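Local coordinates for protein endo-1,4-beta-xylanase (Pseudoalteromonas haloplanktis, PDB 1H12) that hydrolyses internal beta-1,4 linkages in xylan as a cold-adapted glycoside hydrolase of family 8, at residues 204-209 with 290-295; 284-289 with 346-351. One frame throughout, in Å; residues are numbered along the deposited sequence.

Contact 1 of 2, residues 204-209 with 290-295; sequences HIPAFY and GLDAHL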
loop_
_atom_site.group_PDB
_atom_site.type_symbol
_atom_site.label_atom_id
_atom_site.label_comp_id
_atom_site.label_asym_id
_atom_site.label_seq_id
_atom_site.Cartn_x
_atom_site.Cartn_y
_atom_site.Cartn_z
ATOM N N HIS A 204 -7.904 2.552 -0.465
ATOM C CA HIS A 204 -8.996 1.591 -0.204
ATOM C C HIS A 204 -8.472 0.166 -0.255
ATOM O O HIS A 204 -8.161 -0.360 -1.328
ATOM C CB HIS A 204 -10.082 1.803 -1.227
ATOM C CG HIS A 204 -10.881 3.024 -0.953
ATOM N ND1 HIS A 204 -12.092 2.929 -0.328
ATOM C CD2 HIS A 204 -10.601 4.341 -1.115
ATOM C CE1 HIS A 204 -12.532 4.160 -0.144
ATOM N NE2 HIS A 204 -11.649 5.052 -0.609
ATOM N N ILE A 205 -8.437 -0.478 0.931
ATOM C CA ILE A 205 -7.997 -1.871 1.032
ATOM C C ILE A 205 -9.092 -2.580 1.790
ATOM O O ILE A 205 -9.025 -2.726 3.022
ATOM C CB ILE A 205 -6.629 -2.005 1.668
ATOM C CG1 ILE A 205 -5.649 -1.011 1.029
ATOM C CG2 ILE A 205 -6.158 -3.438 1.547
ATOM C CD1 ILE A 205 -4.398 -0.882 1.695
ATOM N N PRO A 206 -10.151 -3.038 1.115
ATOM C CA PRO A 206 -11.349 -3.448 1.848
ATOM C C PRO A 206 -11.098 -4.577 2.854
ATOM O O PRO A 206 -11.610 -4.535 3.963
ATOM C CB PRO A 206 -12.340 -3.819 0.750
ATOM C CG PRO A 206 -11.934 -2.931 -0.396
ATOM C CD PRO A 206 -10.412 -2.895 -0.339
ATOM N N ALA A 207 -10.257 -5.540 2.496
ATOM C CA ALA A 207 -9.977 -6.657 3.371
ATOM C C ALA A 207 -9.353 -6.204 4.664
ATOM O O ALA A 207 -9.541 -6.867 5.700
ATOM C CB ALA A 207 -9.096 -7.671 2.670
ATOM N N PHE A 208 -8.545 -5.141 4.651
ATOM C CA PHE A 208 -7.998 -4.644 5.917
ATOM C C PHE A 208 -9.131 -4.282 6.883
ATOM O O PHE A 208 -9.022 -4.520 8.073
ATOM C CB PHE A 208 -7.096 -3.412 5.725
ATOM C CG PHE A 208 -5.708 -3.678 5.203
ATOM C CD1 PHE A 208 -5.294 -4.918 4.772
ATOM C CD2 PHE A 208 -4.795 -2.625 5.188
ATOM C CE1 PHE A 208 -4.000 -5.096 4.294
ATOM C CE2 PHE A 208 -3.540 -2.798 4.692
ATOM C CZ PHE A 208 -3.126 -4.027 4.238
ATOM N N TYR A 209 -10.188 -3.660 6.370
ATOM C CA TYR A 209 -11.272 -3.219 7.240
ATOM C C TYR A 209 -12.000 -4.432 7.835
ATOM O O TYR A 209 -12.416 -4.400 9.000
ATOM C CB TYR A 209 -12.225 -2.305 6.503
ATOM C CG TYR A 209 -11.539 -1.188 5.735
ATOM C CD1 TYR A 209 -10.597 -0.360 6.294
ATOM C CD2 TYR A 209 -11.864 -0.997 4.406
ATOM C CE1 TYR A 209 -10.002 0.633 5.553
ATOM C CE2 TYR A 209 -11.251 0.002 3.655
ATOM C CZ TYR A 209 -10.332 0.811 4.209
ATOM O OH TYR A 209 -9.743 1.756 3.387
ATOM N N GLY A 290 -6.428 -7.003 -6.221
ATOM C CA GLY A 290 -5.882 -8.370 -6.135
ATOM C C GLY A 290 -5.818 -8.862 -4.690
ATOM O O GLY A 290 -6.183 -9.999 -4.386
ATOM N N LEU A 291 -5.287 -8.021 -3.792
ATOM C CA LEU A 291 -5.236 -8.339 -2.394
ATOM C C LEU A 291 -6.630 -8.718 -1.873
ATOM O O LEU A 291 -6.816 -9.738 -1.222
ATOM C CB LEU A 291 -4.609 -7.155 -1.632
ATOM C CG LEU A 291 -4.424 -7.252 -0.151
ATOM C CD1 LEU A 291 -3.543 -6.074 0.296
ATOM C CD2 LEU A 291 -5.697 -7.260 0.671
ATOM N N ASP A 292 -7.604 -7.863 -2.164
ATOM C CA ASP A 292 -8.944 -8.073 -1.680
ATOM C C ASP A 292 -9.529 -9.367 -2.235
ATOM O O ASP A 292 -10.194 -10.137 -1.500
ATOM C CB ASP A 292 -9.835 -6.906 -1.975
ATOM C CG ASP A 292 -11.120 -6.970 -1.185
ATOM O OD1 ASP A 292 -12.219 -7.108 -1.798
ATOM O OD2 ASP A 292 -11.049 -6.898 0.057
ATOM N N ALA A 293 -9.337 -9.601 -3.527
ATOM C CA ALA A 293 -9.838 -10.828 -4.112
ATOM C C ALA A 293 -9.241 -12.066 -3.438
ATOM O O ALA A 293 -9.924 -13.035 -3.151
ATOM C CB ALA A 293 -9.537 -10.838 -5.610
ATOM N N HIS A 294 -7.925 -12.049 -3.236
ATOM C CA HIS A 294 -7.225 -13.171 -2.613
ATOM C C HIS A 294 -7.715 -13.385 -1.199
ATOM O O HIS A 294 -8.088 -14.506 -0.796
ATOM C CB HIS A 294 -5.717 -12.900 -2.634
ATOM C CG HIS A 294 -4.908 -14.050 -2.167
ATOM N ND1 HIS A 294 -3.628 -13.910 -1.677
ATOM C CD2 HIS A 294 -5.169 -15.380 -2.134
ATOM C CE1 HIS A 294 -3.151 -15.116 -1.366
ATOM N NE2 HIS A 294 -4.073 -16.038 -1.631
ATOM N N LEU A 295 -7.713 -12.325 -0.387
ATOM C CA LEU A 295 -8.008 -12.455 1.034
ATOM C C LEU A 295 -9.487 -12.619 1.323
ATOM O O LEU A 295 -9.808 -13.341 2.277
ATOM C CB LEU A 295 -7.445 -11.236 1.793
ATOM C CG LEU A 295 -6.015 -11.354 2.249
ATOM C CD1 LEU A 295 -5.868 -12.322 3.434
ATOM C CD2 LEU A 295 -5.053 -11.735 1.122
#
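Ala207 and Asp292 are where the two backbones come closest, with 5.3 Å between their CA atoms. Segment 204-209 is a loop that turns into helix 206-215, with Ile205 at the N-cap; segment 290-295 is a later stretch of helix 283-296. The start of one helix therefore abuts the flank of the other. Asp292 reaches across with CG anti to its own backbone N (chi1 -166°), and its OD2 comes within 2.9 Å of Ala207 N. The same oxygen rests against two carbons, CB of Pro206 and CB of Ala207, each at 3.4 Å. A carboxylate here, beside the first turn of helix 206-215, is likely to be favoured by the partial positive charge at that helix end. It is also held from outside: OD2 forms a salt bridge with Arg233, and OD1 is hydrogen-bonded to His302 NE2. Family 8 enzymes have an (alpha/alpha)6-barrel, and from helix 283-296 this buried carboxylate links to helices 219-243 and 300-318, beside the start of 206-215. An alanine in place of Asp292 would remove the carboxylate and probably leave Arg233 and His302 without this partner, with a gap where OD2 lay against Pro206 and Ala207. Beside the carboxylate the packing is apolar. Both methyls of Leu291, CD1 and CD2, lie 3.9 Å from Ile205 CG2. CD1 also approaches Phe208 CE1 at 4.1 Å, the two side chains crossing at about a right angle, while CD2 packs on Ala207 CB. That CG2 of Ile205 sits over the centre of the Phe208 ring; the ring also stacks with Phe151 and meets Tyr148 edge-to-face, which probably limits its turning. On the next turn, Leu295 CB meets Ala207 CB.

Contact 2 of 2, residues 284-289 with 346-351; sequences RVIMNV and AANAVA
Two neighbouring helices of the (alpha/alpha)6-barrel, 283-296 and 342-351, pack through Met287 and Ala351 and run in nearly the same direction. Their short axes approach to 7.2 Å at an angle of 28°, and the CA atoms of Met287 and Ala351 are 4.6 Å apart. The small side chains of Ala347 and Ala351 at the interface are consistent with so close an approach. Ala351 lies directly against the first backbone, with its CB 3.4 Å from Ile286 O and its CA in a CA-H...O contact with that same oxygen (126° at the hydrogen). One turn earlier, Ala347 CB faces Met287 CB at 4.0 Å. The larger side chains fill in on the two flanks. Ile286 carries CG1 in the crowded position between its backbone N and carbonyl carbon (chi1 66°), which brings CG1 to 3.6 Å from Ala351 CB. Its CD1 goes further and touches Asn348 OD1 at 3.3 Å, the two side chains crossing obliquely. In the Asn348 amide, ND2 is hydrogen-bonded to Tyr325 OH, while OD1 lies against the isoleucine. Leu310 and Leu313 of helix 300-318 pack on this side. Met287 takes the other flank, with its CG 3.7 Å from Val350 CB and the valine's CG1 3.6 Å from Met287 O. Met287 was deposited in two conformers, one of which is described; from helix 379-392, Leu385 packs on Met287 and Ala389 on Val350. Everything that meets between the two segments is van der Waals packing plus one CA-H...O approach, which implies that the helix pair is held by close fit and burial, with the amide of Asn348 finding its strong polar partner elsewhere.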
loop_
_atom_site.group_PDB
_atom_site.type_symbol
_atom_site.label_atom_id
_atom_site.label_comp_id
_atom_site.label_asym_id
_atom_site.label_seq_id
_atom_site.Cartn_x
_atom_site.Cartn_y
_atom_site.Cartn_z
ATOM N N ARG A 284 -1.308 1.486 -7.186
ATOM C CA ARG A 284 -1.609 0.527 -6.139
ATOM C C ARG A 284 -3.048 0.046 -6.149
ATOM O O ARG A 284 -3.348 -0.921 -5.456
ATOM C CB ARG A 284 -1.290 1.150 -4.744
ATOM C CG ARG A 284 0.160 1.543 -4.585
ATOM C CD ARG A 284 0.536 1.843 -3.151
ATOM N NE ARG A 284 -0.155 2.948 -2.488
ATOM C CZ ARG A 284 0.210 4.214 -2.553
ATOM N NH1 ARG A 284 1.121 4.610 -3.398
ATOM N NH2 ARG A 284 -0.316 5.074 -1.747
ATOM N N VAL A 285 -3.920 0.706 -6.880
ATOM C CA VAL A 285 -5.329 0.339 -6.832
ATOM C C VAL A 285 -5.551 -1.101 -7.262
ATOM O O VAL A 285 -6.178 -1.869 -6.522
ATOM C CB VAL A 285 -6.202 1.305 -7.620
ATOM C CG1 VAL A 285 -7.647 0.863 -7.589
ATOM C CG2 VAL A 285 -6.083 2.732 -7.103
ATOM N N ILE A 286 -5.079 -1.507 -8.442
ATOM C CA ILE A 286 -5.345 -2.884 -8.834
ATOM C C ILE A 286 -4.546 -3.906 -7.999
ATOM O O ILE A 286 -4.976 -5.043 -7.855
ATOM C CB ILE A 286 -5.272 -3.146 -10.329
ATOM C CG1 ILE A 286 -3.852 -2.976 -10.921
ATOM C CG2 ILE A 286 -6.334 -2.311 -11.053
ATOM C CD1 ILE A 286 -3.755 -3.431 -12.380
ATOM N N MET A 287 -3.433 -3.475 -7.405
ATOM C CA MET A 287 -2.766 -4.292 -6.399
ATOM C C MET A 287 -3.729 -4.567 -5.222
ATOM O O MET A 287 -3.846 -5.713 -4.777
ATOM C CB MET A 287 -1.509 -3.581 -5.909
ATOM C CG MET A 287 -0.697 -4.293 -4.916
ATOM S SD MET A 287 0.676 -3.310 -4.359
ATOM C CE MET A 287 0.169 -2.044 -3.529
ATOM N N ASN A 288 -4.379 -3.515 -4.746
ATOM C CA ASN A 288 -5.330 -3.643 -3.662
ATOM C C ASN A 288 -6.523 -4.502 -4.044
ATOM O O ASN A 288 -7.057 -5.232 -3.213
ATOM C CB ASN A 288 -5.813 -2.280 -3.219
ATOM C CG ASN A 288 -4.757 -1.404 -2.619
ATOM O OD1 ASN A 288 -3.729 -1.891 -2.103
ATOM N ND2 ASN A 288 -5.003 -0.098 -2.632
ATOM N N VAL A 289 -6.977 -4.399 -5.289
ATOM C CA VAL A 289 -8.076 -5.241 -5.782
ATOM C C VAL A 289 -7.637 -6.719 -5.761
ATOM O O VAL A 289 -8.409 -7.577 -5.345
ATOM C CB VAL A 289 -8.548 -4.774 -7.157
ATOM C CG1 VAL A 289 -9.581 -5.727 -7.739
ATOM C CG2 VAL A 289 -9.128 -3.383 -7.095
ATOM N N ALA A 346 5.363 -4.609 -10.159
ATOM C CA ALA A 346 5.050 -5.360 -8.939
ATOM C C ALA A 346 3.553 -5.237 -8.569
ATOM O O ALA A 346 2.893 -6.234 -8.289
ATOM C CB ALA A 346 5.935 -4.828 -7.793
ATOM N N ALA A 347 3.029 -4.027 -8.592
ATOM C CA ALA A 347 1.623 -3.792 -8.321
ATOM C C ALA A 347 0.767 -4.598 -9.275
ATOM O O ALA A 347 -0.217 -5.216 -8.890
ATOM C CB ALA A 347 1.311 -2.322 -8.412
ATOM N N ASN A 348 1.139 -4.599 -10.558
ATOM C CA ASN A 348 0.365 -5.263 -11.575
ATOM C C ASN A 348 0.429 -6.785 -11.432
ATOM O O ASN A 348 -0.516 -7.490 -11.781
ATOM C CB ASN A 348 0.792 -4.801 -12.961
ATOM C CG ASN A 348 0.437 -3.354 -13.207
ATOM O OD1 ASN A 348 -0.498 -2.834 -12.552
ATOM N ND2 ASN A 348 1.111 -2.698 -14.176
ATOM N N ALA A 349 1.561 -7.318 -10.923
ATOM C CA ALA A 349 1.649 -8.747 -10.660
ATOM C C ALA A 349 0.672 -9.170 -9.540
ATOM O O ALA A 349 0.054 -10.231 -9.615
ATOM C CB ALA A 349 3.046 -9.138 -10.343
ATOM N N VAL A 350 0.547 -8.350 -8.486
ATOM C CA VAL A 350 -0.375 -8.671 -7.425
ATOM C C VAL A 350 -1.805 -8.659 -7.909
ATOM O O VAL A 350 -2.647 -9.463 -7.476
ATOM C CB VAL A 350 -0.194 -7.746 -6.213
ATOM C CG1 VAL A 350 -1.171 -8.038 -5.132
ATOM C CG2 VAL A 350 1.237 -7.812 -5.718
ATOM N N ALA A 351 -2.109 -7.743 -8.828
ATOM C CA ALA A 351 -3.429 -7.655 -9.405
ATOM C C ALA A 351 -3.904 -8.951 -10.038
ATOM O O ALA A 351 -5.101 -9.201 -10.142
ATOM C CB ALA A 351 -3.476 -6.561 -10.469
#

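How the contacts relate
Helix 283-296 serves both contacts: its first half packs on 346-351 and its second half on 204-209, and the contact centres lie about 11 Å apart. The segments alternate along the chain. Contacts 1 and 2 also touch through Asn288, whose CG is 3.8 Å from Ile205 CG1 and whose ND2 packs at 3.4 Å from His204 O while hydrogen-bonding to Ser202 O. Helix 342-351 begins at Glu342, which lines the xylose pocket with Gln327, Gly341, Tyr378 and Asn382. Even so, the Ala347 side chain of contact 2 remains about 12 Å from the bound xylose and does not touch it.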